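Local coordinates for protein delta-aminolevulinic acid dehydratase (Toxoplasma gondii ME49, PDB 3OBK) that catalyses the condensation of two molecules of 5-aminolevulinic acid to porphobilinogen, an early step of tetrapyrrole biosynthesis, at residues G269-R280 with V317-D327; S216-D224 with H291-L299. One frame throughout, in Å; residues are numbered along the deposited sequence.

Contact 1 (G269-R280 with V317-D327); sequences GLPYLDVLAKIR and VLKSFRRAGAD
Two neighbouring helices in the outer layer of a TIM barrel meet here, and Leu273 of helix 273-282 enters helix 310-324 as a knob in a hole formed by Ser320, Phe321, Arg323 and Ala324. The segments incline at 35°, with axes 9.4 Å apart at closest approach. Within the hole, Leu273 CD2 lies 3.7 Å from Phe321 CD1. One turn on, the CG of Leu276 stands anti to its backbone nitrogen (chi1 -179°), which brings Leu276 CD2 to 3.8 Å from Ala324 CB and against the Phe321 carbonyl. The Phe321 ring is met in two ways: Leu270 CD2 sits over one face near the rim, 4.2 Å from Phe321 CE2, whereas Gly269 CA approaches the edge in plane, 3.4 Å from Phe321 CE1. Small residues bring the backbones together, and Ala277 CA makes a CH···O contact with Ala324 O at 3.2 Å. Gly325, at positive phi, closes helix 310-324 in a Schellman motif. Its carbonyl accepts a weak bond from Arg280 NE, 3.4 Å from Gly325 O. Arg280 NH2 and Asp327 OD1, 3.3 Å apart, form a salt bridge whose hydrogen bond is weak; Asp327 OD2 accepts from Met287 N and salt-bridges Arg247 of a neighbouring subunit. Leu276 and Phe321 both rest on Ala289 of strand 287-291, the packing of outer helices on inner strands characteristic of the TIM barrel.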
loop_
_atom_site.group_PDB
_atom_site.type_symbol
_atom_site.label_atom_id
_atom_site.label_comp_id
_atom_site.label_asym_id
_atom_site.label_seq_id
_atom_site.Cartn_x
_atom_site.Cartn_y
_atom_site.Cartn_z
ATOM N N GLY A 269 17.281 3.786 -22.769
ATOM C CA GLY A 269 17.028 2.423 -22.306
ATOM C C GLY A 269 17.665 2.047 -20.989
ATOM O O GLY A 269 17.109 2.312 -19.936
ATOM N N LEU A 270 18.841 1.441 -21.053
ATOM C CA LEU A 270 19.521 0.951 -19.866
ATOM C C LEU A 270 19.668 2.020 -18.789
ATOM O O LEU A 270 19.414 1.757 -17.620
ATOM C CB LEU A 270 20.901 0.375 -20.215
ATOM C CG LEU A 270 20.887 -0.977 -20.898
ATOM C CD1 LEU A 270 22.323 -1.456 -21.077
ATOM C CD2 LEU A 270 20.058 -1.986 -20.109
ATOM N N PRO A 271 20.066 3.232 -19.165
ATOM C CA PRO A 271 20.145 4.213 -18.092
ATOM C C PRO A 271 18.811 4.689 -17.537
ATOM O O PRO A 271 18.820 5.589 -16.733
ATOM C CB PRO A 271 20.898 5.394 -18.724
ATOM C CG PRO A 271 21.403 4.918 -20.033
ATOM C CD PRO A 271 20.541 3.767 -20.446
ATOM N N TYR A 272 17.683 4.131 -17.957
ATOM C CA TYR A 272 16.376 4.567 -17.423
ATOM C C TYR A 272 15.512 3.404 -16.909
ATOM O O TYR A 272 14.286 3.515 -16.780
ATOM C CB TYR A 272 15.678 5.446 -18.467
ATOM C CG TYR A 272 16.456 6.726 -18.682
ATOM C CD1 TYR A 272 16.245 7.832 -17.871
ATOM C CD2 TYR A 272 17.473 6.801 -19.643
ATOM C CE1 TYR A 272 16.981 9.010 -18.037
ATOM C CE2 TYR A 272 18.238 7.978 -19.811
ATOM C CZ TYR A 272 17.990 9.074 -18.991
ATOM O OH TYR A 272 18.737 10.224 -19.117
ATOM N N LEU A 273 16.170 2.286 -16.576
ATOM C CA LEU A 273 15.456 1.077 -16.156
ATOM C C LEU A 273 14.666 1.351 -14.895
ATOM O O LEU A 273 13.624 0.773 -14.690
ATOM C CB LEU A 273 16.392 -0.128 -15.992
ATOM C CG LEU A 273 17.168 -0.699 -17.229
ATOM C CD1 LEU A 273 18.017 -1.925 -16.861
ATOM C CD2 LEU A 273 16.226 -0.997 -18.399
ATOM N N ASP A 274 15.130 2.277 -14.070
ATOM C CA ASP A 274 14.348 2.686 -12.883
ATOM C C ASP A 274 13.015 3.323 -13.254
ATOM O O ASP A 274 12.012 3.092 -12.575
ATOM C CB ASP A 274 15.122 3.638 -11.951
ATOM C CG ASP A 274 15.525 4.899 -12.631
ATOM O OD1 ASP A 274 16.101 4.769 -13.735
ATOM O OD2 ASP A 274 15.288 6.012 -12.098
ATOM N N VAL A 275 13.007 4.146 -14.283
ATOM C CA VAL A 275 11.783 4.789 -14.697
ATOM C C VAL A 275 10.869 3.759 -15.349
ATOM O O VAL A 275 9.666 3.746 -15.121
ATOM C CB VAL A 275 12.087 5.933 -15.672
ATOM C CG1 VAL A 275 10.781 6.597 -16.185
ATOM C CG2 VAL A 275 12.986 6.929 -14.989
ATOM N N LEU A 276 11.471 2.888 -16.152
ATOM C CA LEU A 276 10.767 1.788 -16.781
ATOM C C LEU A 276 10.054 0.957 -15.733
ATOM O O LEU A 276 8.864 0.710 -15.870
ATOM C CB LEU A 276 11.746 0.919 -17.591
ATOM C CG LEU A 276 11.198 -0.273 -18.348
ATOM C CD1 LEU A 276 10.225 0.136 -19.444
ATOM C CD2 LEU A 276 12.350 -1.074 -18.956
ATOM N N ALA A 277 10.764 0.531 -14.686
ATOM C CA ALA A 277 10.157 -0.318 -13.645
ATOM C C ALA A 277 9.064 0.416 -12.908
ATOM O O ALA A 277 8.048 -0.169 -12.568
ATOM C CB ALA A 277 11.170 -0.829 -12.666
ATOM N N LYS A 278 9.264 1.698 -12.654
ATOM C CA LYS A 278 8.290 2.425 -11.842
ATOM C C LYS A 278 6.986 2.577 -12.613
ATOM O O LYS A 278 5.922 2.318 -12.068
ATOM C CB LYS A 278 8.834 3.761 -11.382
ATOM C CG LYS A 278 7.845 4.583 -10.557
ATOM C CD LYS A 278 7.170 3.796 -9.383
ATOM C CE LYS A 278 7.797 4.095 -8.010
ATOM N NZ LYS A 278 7.602 2.926 -7.055
ATOM N N ILE A 279 7.087 2.934 -13.896
ATOM C CA ILE A 279 5.913 3.087 -14.741
ATOM C C ILE A 279 5.250 1.745 -14.978
ATOM O O ILE A 279 4.044 1.654 -15.015
ATOM C CB ILE A 279 6.225 3.793 -16.084
ATOM C CG1 ILE A 279 6.809 5.189 -15.813
ATOM C CG2 ILE A 279 4.954 3.914 -16.932
ATOM C CD1 ILE A 279 6.040 6.042 -14.750
ATOM N N ARG A 280 6.033 0.689 -15.101
ATOM C CA ARG A 280 5.462 -0.668 -15.168
ATOM C C ARG A 280 4.597 -1.016 -13.976
ATOM O O ARG A 280 3.596 -1.675 -14.118
ATOM C CB ARG A 280 6.586 -1.696 -15.246
ATOM C CG ARG A 280 6.114 -3.147 -15.305
ATOM C CD ARG A 280 4.977 -3.303 -16.278
ATOM N NE ARG A 280 5.125 -4.500 -17.072
ATOM C CZ ARG A 280 4.509 -5.659 -16.836
ATOM N NH1 ARG A 280 3.644 -5.809 -15.813
ATOM N NH2 ARG A 280 4.744 -6.673 -17.679
ATOM N N VAL A 317 21.726 -7.605 -21.808
ATOM C CA VAL A 317 21.077 -6.333 -21.917
ATOM C C VAL A 317 19.606 -6.558 -22.197
ATOM O O VAL A 317 18.757 -6.038 -21.508
ATOM C CB VAL A 317 21.753 -5.489 -23.032
ATOM C CG1 VAL A 317 20.840 -4.334 -23.499
ATOM C CG2 VAL A 317 23.098 -4.977 -22.536
ATOM N N LEU A 318 19.297 -7.376 -23.185
ATOM C CA LEU A 318 17.883 -7.633 -23.532
ATOM C C LEU A 318 17.099 -8.296 -22.376
ATOM O O LEU A 318 15.957 -7.937 -22.103
ATOM C CB LEU A 318 17.790 -8.463 -24.805
ATOM C CG LEU A 318 18.429 -7.874 -26.068
ATOM C CD1 LEU A 318 18.255 -8.810 -27.230
ATOM C CD2 LEU A 318 17.838 -6.501 -26.397
ATOM N N LYS A 319 17.737 -9.232 -21.686
ATOM C CA LYS A 319 17.160 -9.818 -20.492
ATOM C C LYS A 319 16.922 -8.758 -19.429
ATOM O O LYS A 319 15.889 -8.776 -18.775
ATOM C CB LYS A 319 18.053 -10.932 -19.926
ATOM C CG LYS A 319 17.481 -11.711 -18.783
ATOM C CD LYS A 319 16.158 -12.369 -19.128
ATOM C CE LYS A 319 16.276 -13.472 -20.140
ATOM N NZ LYS A 319 17.012 -14.690 -19.614
ATOM N N SER A 320 17.860 -7.828 -19.280
ATOM C CA SER A 320 17.686 -6.729 -18.328
ATOM C C SER A 320 16.475 -5.807 -18.618
ATOM O O SER A 320 15.748 -5.487 -17.718
ATOM C CB SER A 320 18.987 -5.922 -18.203
ATOM O OG SER A 320 19.970 -6.696 -17.502
ATOM N N PHE A 321 16.244 -5.421 -19.865
ATOM C CA PHE A 321 15.054 -4.615 -20.218
ATOM C C PHE A 321 13.754 -5.312 -19.840
ATOM O O PHE A 321 12.746 -4.702 -19.440
ATOM C CB PHE A 321 14.979 -4.402 -21.721
ATOM C CG PHE A 321 15.775 -3.273 -22.192
ATOM C CD1 PHE A 321 15.409 -1.974 -21.861
ATOM C CD2 PHE A 321 16.885 -3.478 -22.989
ATOM C CE1 PHE A 321 16.175 -0.919 -22.300
ATOM C CE2 PHE A 321 17.614 -2.428 -23.434
ATOM C CZ PHE A 321 17.279 -1.165 -23.091
ATOM N N ARG A 322 13.801 -6.617 -19.997
ATOM C CA ARG A 322 12.665 -7.439 -19.791
ATOM C C ARG A 322 12.395 -7.599 -18.288
ATOM O O ARG A 322 11.273 -7.412 -17.857
ATOM C CB ARG A 322 12.945 -8.741 -20.509
ATOM C CG ARG A 322 11.751 -9.474 -20.895
ATOM C CD ARG A 322 11.242 -9.334 -22.349
ATOM N NE ARG A 322 10.207 -10.381 -22.325
ATOM C CZ ARG A 322 8.889 -10.226 -22.303
ATOM N NH1 ARG A 322 8.111 -11.289 -22.169
ATOM N NH2 ARG A 322 8.327 -9.065 -22.495
ATOM N N ARG A 323 13.420 -7.885 -17.492
ATOM C CA ARG A 323 13.278 -7.970 -16.041
ATOM C C ARG A 323 12.756 -6.633 -15.452
ATOM O O ARG A 323 11.863 -6.619 -14.617
ATOM C CB ARG A 323 14.609 -8.316 -15.405
ATOM C CG ARG A 323 14.601 -8.397 -13.878
ATOM C CD ARG A 323 16.000 -8.222 -13.230
ATOM N NE ARG A 323 16.578 -6.974 -13.685
ATOM C CZ ARG A 323 17.682 -6.811 -14.416
ATOM N NH1 ARG A 323 18.478 -7.819 -14.739
ATOM N NH2 ARG A 323 18.012 -5.586 -14.793
ATOM N N ALA A 324 13.321 -5.528 -15.941
ATOM C CA ALA A 324 12.954 -4.181 -15.566
ATOM C C ALA A 324 11.505 -3.814 -15.905
ATOM O O ALA A 324 10.965 -2.893 -15.322
ATOM C CB ALA A 324 13.897 -3.221 -16.221
ATOM N N GLY A 325 10.874 -4.515 -16.837
ATOM C CA GLY A 325 9.424 -4.373 -17.087
ATOM C C GLY A 325 9.063 -4.081 -18.536
ATOM O O GLY A 325 7.965 -3.693 -18.811
ATOM N N ALA A 326 9.985 -4.244 -19.469
ATOM C CA ALA A 326 9.653 -4.011 -20.884
ATOM C C ALA A 326 8.901 -5.210 -21.438
ATOM O O ALA A 326 9.404 -6.336 -21.425
ATOM C CB ALA A 326 10.875 -3.787 -21.717
ATOM N N ASP A 327 7.702 -4.962 -21.934
ATOM C CA ASP A 327 7.056 -5.944 -22.748
ATOM C C ASP A 327 7.781 -6.062 -24.083
ATOM O O ASP A 327 8.039 -7.163 -24.545
ATOM C CB ASP A 327 5.602 -5.573 -22.935
ATOM C CG ASP A 327 4.863 -5.562 -21.630
ATOM O OD1 ASP A 327 4.788 -6.633 -20.990
ATOM O OD2 ASP A 327 4.382 -4.482 -21.238
#

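Contact 2 (S216-D224 with H291-L299); sequences SSFYGPFRD and HVSGEYAML. With PBG (3-[5-(aminomethyl)-4-(carboxymethyl)-1H-pyrrol-3-yl]propanoic acid), chain L.
A single hydroxyl, that of Ser293, ties the start of one helix to the first turn of another and to the bound product. Ser293 OG accepts a weak bond from Phe222 N at 2.9 Å and donates to PBG O4A at 2.8 Å. A chi1 of 63° places this hydroxyl between the two partners. Ser293 N bonds the same propionate group of the product, 2.9 Å from PBG O3A. The start of helix 293-305 would probably favour that negative charge. The acetate carboxylate is bonded by Arg223, whose NH2 donates to PBG O2A at 2.6 Å, the oxygen lying at the guanidinium edge; Ser183, Lys213, Tyr332 and Asp146 also hydrogen-bond PBG. The Phe222 ring, edge-to-face with Phe93, covers the pyrrole, with PBG C3A 3.4 Å above the plane of the Phe222 ring and over its centre.

Away from the ligand, Gly294 N makes a weak bond to Phe218 O at 2.8 Å, while Met298 SD makes a Met-aromatic contact at the Phe218 ring edge, 3.6 Å from Phe218 CE1. Segments 220-224 and 293-299 run at 103° to each other; helix 220-226 follows strand 206-213 after a short loop, and helix 293-305 starts directly beyond strand 287-291, at the C-terminal end of the barrel.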
loop_
_atom_site.group_PDB
_atom_site.type_symbol
_atom_site.label_atom_id
_atom_site.label_comp_id
_atom_site.label_asym_id
_atom_site.label_seq_id
_atom_site.Cartn_x
_atom_site.Cartn_y
_atom_site.Cartn_z
ATOM N N SER A 216 18.313 13.548 -23.575
ATOM C CA SER A 216 19.531 12.753 -23.444
ATOM C C SER A 216 20.652 13.158 -24.403
ATOM O O SER A 216 20.439 13.826 -25.447
ATOM C CB SER A 216 19.201 11.260 -23.686
ATOM O OG SER A 216 20.320 10.419 -23.420
ATOM N N SER A 217 21.852 12.709 -24.034
ATOM C CA SER A 217 23.030 12.868 -24.859
ATOM C C SER A 217 23.397 11.556 -25.609
ATOM O O SER A 217 24.388 11.507 -26.327
ATOM C CB SER A 217 24.188 13.371 -23.995
ATOM O OG SER A 217 24.795 12.295 -23.280
ATOM N N PHE A 218 22.592 10.514 -25.454
ATOM C CA PHE A 218 22.809 9.257 -26.153
ATOM C C PHE A 218 22.118 9.138 -27.515
ATOM O O PHE A 218 22.114 8.039 -28.086
ATOM C CB PHE A 218 22.330 8.077 -25.296
ATOM C CG PHE A 218 23.187 7.814 -24.116
ATOM C CD1 PHE A 218 24.363 7.109 -24.256
ATOM C CD2 PHE A 218 22.819 8.269 -22.860
ATOM C CE1 PHE A 218 25.163 6.861 -23.165
ATOM C CE2 PHE A 218 23.601 8.044 -21.790
ATOM C CZ PHE A 218 24.785 7.340 -21.924
ATOM N N TYR A 219 21.523 10.220 -28.017
ATOM C CA TYR A 219 20.840 10.211 -29.313
ATOM C C TYR A 219 21.723 10.635 -30.477
ATOM O O TYR A 219 21.248 10.803 -31.609
ATOM C CB TYR A 219 19.651 11.184 -29.312
ATOM C CG TYR A 219 18.602 10.990 -28.250
ATOM C CD1 TYR A 219 18.108 9.756 -27.957
ATOM C CD2 TYR A 219 18.069 12.076 -27.598
ATOM C CE1 TYR A 219 17.139 9.584 -27.011
ATOM C CE2 TYR A 219 17.081 11.933 -26.656
ATOM C CZ TYR A 219 16.623 10.683 -26.346
ATOM O OH TYR A 219 15.654 10.544 -25.399
ATOM N N GLY A 220 23.001 10.833 -30.225
ATOM C CA GLY A 220 23.865 11.447 -31.227
ATOM C C GLY A 220 23.963 10.685 -32.538
ATOM O O GLY A 220 23.828 11.281 -33.606
ATOM N N PRO A 221 24.250 9.376 -32.464
ATOM C CA PRO A 221 24.389 8.606 -33.702
ATOM C C PRO A 221 23.098 8.530 -34.511
ATOM O O PRO A 221 23.151 8.543 -35.736
ATOM C CB PRO A 221 24.846 7.223 -33.216
ATOM C CG PRO A 221 25.518 7.501 -31.905
ATOM C CD PRO A 221 24.773 8.647 -31.296
ATOM N N PHE A 222 21.950 8.490 -33.841
ATOM C CA PHE A 222 20.690 8.620 -34.565
ATOM C C PHE A 222 20.671 9.946 -35.396
ATOM O O PHE A 222 20.317 9.946 -36.583
ATOM C CB PHE A 222 19.514 8.540 -33.586
ATOM C CG PHE A 222 18.151 8.786 -34.218
ATOM C CD1 PHE A 222 17.682 10.085 -34.411
ATOM C CD2 PHE A 222 17.326 7.711 -34.553
ATOM C CE1 PHE A 222 16.435 10.305 -34.950
ATOM C CE2 PHE A 222 16.068 7.902 -35.085
ATOM C CZ PHE A 222 15.621 9.196 -35.317
ATOM N N ARG A 223 21.061 11.056 -34.767
ATOM C CA ARG A 223 21.063 12.337 -35.442
ATOM C C ARG A 223 22.109 12.416 -36.565
ATOM O O ARG A 223 21.954 13.198 -37.494
ATOM C CB ARG A 223 21.255 13.465 -34.427
ATOM C CG ARG A 223 20.060 13.625 -33.481
ATOM C CD ARG A 223 20.359 14.575 -32.356
ATOM N NE ARG A 223 19.291 14.645 -31.356
ATOM C CZ ARG A 223 19.447 15.158 -30.137
ATOM N NH1 ARG A 223 20.628 15.645 -29.752
ATOM N NH2 ARG A 223 18.434 15.183 -29.281
ATOM N N ASP A 224 23.165 11.609 -36.494
ATOM C CA ASP A 224 24.062 11.481 -37.636
ATOM C C ASP A 224 23.319 10.770 -38.758
ATOM O O ASP A 224 23.409 11.183 -39.914
ATOM C CB ASP A 224 25.327 10.699 -37.282
ATOM C CG ASP A 224 26.196 11.397 -36.225
ATOM O OD1 ASP A 224 26.093 12.642 -36.077
ATOM O OD2 ASP A 224 26.993 10.691 -35.545
ATOM N N HIS A 291 16.410 0.912 -26.674
ATOM C CA HIS A 291 17.848 0.780 -26.622
ATOM C C HIS A 291 18.424 1.660 -27.738
ATOM O O HIS A 291 18.481 1.224 -28.899
ATOM C CB HIS A 291 18.208 -0.687 -26.835
ATOM C CG HIS A 291 19.626 -1.034 -26.512
ATOM N ND1 HIS A 291 20.364 -1.906 -27.284
ATOM C CD2 HIS A 291 20.434 -0.645 -25.499
ATOM C CE1 HIS A 291 21.566 -2.048 -26.749
ATOM N NE2 HIS A 291 21.634 -1.297 -25.662
ATOM N N VAL A 292 18.825 2.884 -27.392
ATOM C CA VAL A 292 19.019 3.929 -28.380
ATOM C C VAL A 292 20.388 3.894 -29.045
ATOM O O VAL A 292 21.317 3.251 -28.561
ATOM C CB VAL A 292 18.830 5.328 -27.781
ATOM C CG1 VAL A 292 17.501 5.430 -27.068
ATOM C CG2 VAL A 292 19.992 5.697 -26.867
ATOM N N SER A 293 20.497 4.629 -30.156
ATOM C CA SER A 293 21.670 4.619 -31.006
ATOM C C SER A 293 22.967 4.739 -30.224
ATOM O O SER A 293 23.932 4.055 -30.493
ATOM C CB SER A 293 21.568 5.776 -31.984
ATOM O OG SER A 293 21.568 7.032 -31.314
ATOM N N GLY A 294 22.988 5.611 -29.247
ATOM C CA GLY A 294 24.196 5.823 -28.463
ATOM C C GLY A 294 24.567 4.601 -27.656
ATOM O O GLY A 294 25.734 4.256 -27.546
ATOM N N GLU A 295 23.558 3.958 -27.092
ATOM C CA GLU A 295 23.751 2.710 -26.369
ATOM C C GLU A 295 24.301 1.627 -27.300
ATOM O O GLU A 295 25.184 0.895 -26.909
ATOM C CB GLU A 295 22.448 2.244 -25.730
ATOM C CG GLU A 295 21.855 3.225 -24.693
ATOM C CD GLU A 295 20.568 2.708 -24.120
ATOM O OE1 GLU A 295 20.645 1.741 -23.315
ATOM O OE2 GLU A 295 19.492 3.246 -24.525
ATOM N N TYR A 296 23.777 1.569 -28.521
ATOM C CA TYR A 296 24.234 0.654 -29.569
ATOM C C TYR A 296 25.697 0.876 -29.928
ATOM O O TYR A 296 26.479 -0.055 -30.002
ATOM C CB TYR A 296 23.355 0.842 -30.831
ATOM C CG TYR A 296 23.738 -0.039 -32.016
ATOM C CD1 TYR A 296 23.307 -1.364 -32.099
ATOM C CD2 TYR A 296 24.529 0.461 -33.050
ATOM C CE1 TYR A 296 23.651 -2.178 -33.207
ATOM C CE2 TYR A 296 24.863 -0.314 -34.128
ATOM C CZ TYR A 296 24.442 -1.642 -34.205
ATOM O OH TYR A 296 24.810 -2.403 -35.293
ATOM N N ALA A 297 26.057 2.137 -30.102
ATOM C CA ALA A 297 27.431 2.525 -30.433
ATOM C C ALA A 297 28.404 2.086 -29.345
ATOM O O ALA A 297 29.484 1.570 -29.640
ATOM C CB ALA A 297 27.513 4.023 -30.646
ATOM N N MET A 298 28.018 2.261 -28.087
ATOM C CA MET A 298 28.892 1.875 -26.999
ATOM C C MET A 298 29.258 0.379 -27.047
ATOM O O MET A 298 30.414 -0.005 -26.898
ATOM C CB MET A 298 28.253 2.239 -25.664
ATOM C CG MET A 298 28.466 3.697 -25.287
ATOM S SD MET A 298 27.474 4.216 -23.850
ATOM C CE MET A 298 28.144 3.135 -22.586
ATOM N N LEU A 299 28.248 -0.451 -27.261
ATOM C CA LEU A 299 28.408 -1.889 -27.275
ATOM C C LEU A 299 29.324 -2.265 -28.406
ATOM O O LEU A 299 30.285 -3.004 -28.191
ATOM C CB LEU A 299 27.048 -2.592 -27.447
ATOM C CG LEU A 299 26.412 -3.152 -26.172
ATOM C CD1 LEU A 299 25.044 -3.782 -26.371
ATOM C CD2 LEU A 299 27.356 -4.187 -25.582
HETATM C CHA PBG L . 13.053 12.130 -33.036
HETATM C C1A PBG L . 13.734 10.877 -32.589
HETATM C C2A PBG L . 14.981 10.787 -31.979
HETATM C C3A PBG L . 15.193 9.440 -31.744
HETATM C C4A PBG L . 14.046 8.771 -32.130
HETATM N NA PBG L . 13.191 9.654 -32.663
HETATM C C5A PBG L . 16.011 11.872 -31.771
HETATM C C6A PBG L . 15.689 12.914 -30.790
HETATM O O1A PBG L . 14.476 13.043 -30.476
HETATM O O2A PBG L . 16.586 13.680 -30.371
HETATM C C7A PBG L . 16.429 8.853 -31.182
HETATM C C8A PBG L . 16.579 7.382 -31.284
HETATM C C9A PBG L . 17.906 6.802 -31.018
HETATM O O3A PBG L . 18.142 5.694 -31.492
HETATM O O4A PBG L . 18.872 7.459 -30.603
HETATM N N1 PBG L . 11.849 12.516 -32.375
#

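In the fold
Both contacts are buried and share the scaffold of one barrel, yet their chemistry follows their place in it. Contact 1 is largely apolar packing between two helices of the outer layer, with a polar fringe at one end; contact 2 lies where the strands end and is rich in polar groups that serve the product. Their centres are about 17 Å apart, but they touch: Gly269 N lies 2.9 Å from Glu295 OE2 and Leu270 N 2.9 Å from Glu295 OE1, both probable hydrogen bonds. Helices 293-305 and 310-324 are consecutive, and Val317 packs on His291. Both contacts also border the same neighbouring subunit, contact 2 while lining the product pocket.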